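Local coordinates for DynF (Micromonospora chersina, PDB 6UBL), which is of unknown function but, as a beta-barrel protein of the dynemicin pathway with palmitic acid bound, probably holds a hydrophobic ligand during enediyne biosynthesis, at residues 70-73 / 79-82. Residues are numbered along the deposited sequence; the frame is centred on the assembly and turned at random.
Sequences PSTS and AEVY
With chi1 of T72 at 63°, OG1 lies between its own backbone N and carbonyl carbon and faces E80, while S71 OG, anti to the backbone N (chi1 176°), reaches S73 O beside the methyl of A79. Segment 70-73 lies in the connection of a beta hairpin of the barrel, and 79-82 runs from its end into strand 81-92, antiparallel to strand 54-68. T72 pairs with E80 twice: its N donates to E80 O (2.9 Å) in the carbonyl plane, and E80 N donates to T72 OG1 (2.9 Å). The threonine hydroxyl thus takes the place of a backbone carbonyl where regular pairing has ended, and its methyl also serves, CG2 lying 3.5 Å from E80 O and near the edge of the Y82 ring. E80 suits its site because its chain, extended beyond CG, brings OE2 to a water that also binds T72 OG1. S71 OG donates to S73 O at 2.6 Å, tilted 19° from the carbonyl plane, and sits tightly against A79 CB at 3.1 Å, a fit suited to a small residue. Substituting an alanine for S71 would probably leave the carbonyl of S73 without this hydroxyl donor and the turn freer to shift. S71 CA-H adds a contact to E80 O, and V81 CG2 packs 4.0 Å from S71 CA.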
loop_
_atom_site.group_PDB
_atom_site.type_symbol
_atom_site.label_atom_id
_atom_site.label_comp_id
_atom_site.label_asym_id
_atom_site.label_seq_id
_atom_site.Cartn_x
_atom_site.Cartn_y
_atom_site.Cartn_z
ATOM N N PRO A 70 -24.429 -2.465 1.636
ATOM C CA PRO A 70 -25.235 -3.501 2.286
ATOM C C PRO A 70 -24.357 -4.718 2.527
ATOM O O PRO A 70 -23.414 -4.988 1.778
ATOM C CB PRO A 70 -26.345 -3.799 1.265
ATOM C CG PRO A 70 -25.799 -3.323 -0.051
ATOM C CD PRO A 70 -24.912 -2.150 0.278
ATOM N N SER A 71 -24.653 -5.455 3.590
ATOM C CA SER A 71 -23.903 -6.674 3.849
ATOM C C SER A 71 -24.248 -7.719 2.803
ATOM O O SER A 71 -25.390 -7.808 2.347
ATOM C CB SER A 71 -24.244 -7.233 5.236
ATOM O OG SER A 71 -23.565 -8.461 5.428
ATOM N N THR A 72 -23.249 -8.505 2.407
ATOM C CA THR A 72 -23.504 -9.568 1.445
ATOM C C THR A 72 -24.340 -10.697 2.029
ATOM O O THR A 72 -24.796 -11.564 1.274
ATOM C CB THR A 72 -22.192 -10.153 0.915
ATOM O OG1 THR A 72 -21.465 -10.755 2.011
ATOM C CG2 THR A 72 -21.353 -9.066 0.274
ATOM N N SER A 73 -24.524 -10.722 3.344
ATOM C CA SER A 73 -25.380 -11.708 3.974
ATOM C C SER A 73 -25.942 -11.138 5.262
ATOM O O SER A 73 -25.315 -10.304 5.915
ATOM C CB SER A 73 -24.605 -12.995 4.313
ATOM O OG SER A 73 -25.448 -13.934 4.948
ATOM N N ALA A 79 -21.002 -12.776 6.192
ATOM C CA ALA A 79 -21.209 -11.387 5.816
ATOM C C ALA A 79 -19.901 -10.689 5.467
ATOM O O ALA A 79 -18.892 -10.804 6.183
ATOM C CB ALA A 79 -21.888 -10.625 6.956
ATOM N N GLU A 80 -19.937 -9.943 4.367
ATOM C CA GLU A 80 -18.876 -9.028 4.005
ATOM C C GLU A 80 -19.496 -7.652 3.827
ATOM O O GLU A 80 -20.641 -7.528 3.379
ATOM C CB GLU A 80 -18.257 -9.425 2.688
ATOM C CG GLU A 80 -17.549 -10.749 2.699
ATOM C CD GLU A 80 -16.879 -11.003 1.374
ATOM O OE1 GLU A 80 -15.874 -10.324 1.100
ATOM O OE2 GLU A 80 -17.402 -11.818 0.590
ATOM N N VAL A 81 -18.732 -6.618 4.174
ATOM C CA VAL A 81 -19.147 -5.230 4.013
ATOM C C VAL A 81 -18.008 -4.476 3.347
ATOM O O VAL A 81 -16.851 -4.580 3.780
ATOM C CB VAL A 81 -19.516 -4.593 5.367
ATOM C CG1 VAL A 81 -19.758 -3.099 5.213
ATOM C CG2 VAL A 81 -20.750 -5.275 5.957
ATOM N N TYR A 82 -18.338 -3.713 2.307
ATOM C CA TYR A 82 -17.396 -2.845 1.615
ATOM C C TYR A 82 -17.595 -1.421 2.110
ATOM O O TYR A 82 -18.718 -0.997 2.381
ATOM C CB TYR A 82 -17.633 -2.941 0.110
ATOM C CG TYR A 82 -17.226 -4.310 -0.377
ATOM C CD1 TYR A 82 -15.919 -4.574 -0.740
ATOM C CD2 TYR A 82 -18.140 -5.357 -0.389
ATOM C CE1 TYR A 82 -15.527 -5.829 -1.147
ATOM C CE2 TYR A 82 -17.763 -6.625 -0.792
ATOM C CZ TYR A 82 -16.450 -6.847 -1.175
ATOM O OH TYR A 82 -16.057 -8.105 -1.580
HETATM O O HOH W 1 -19.989 -12.632 0.795
#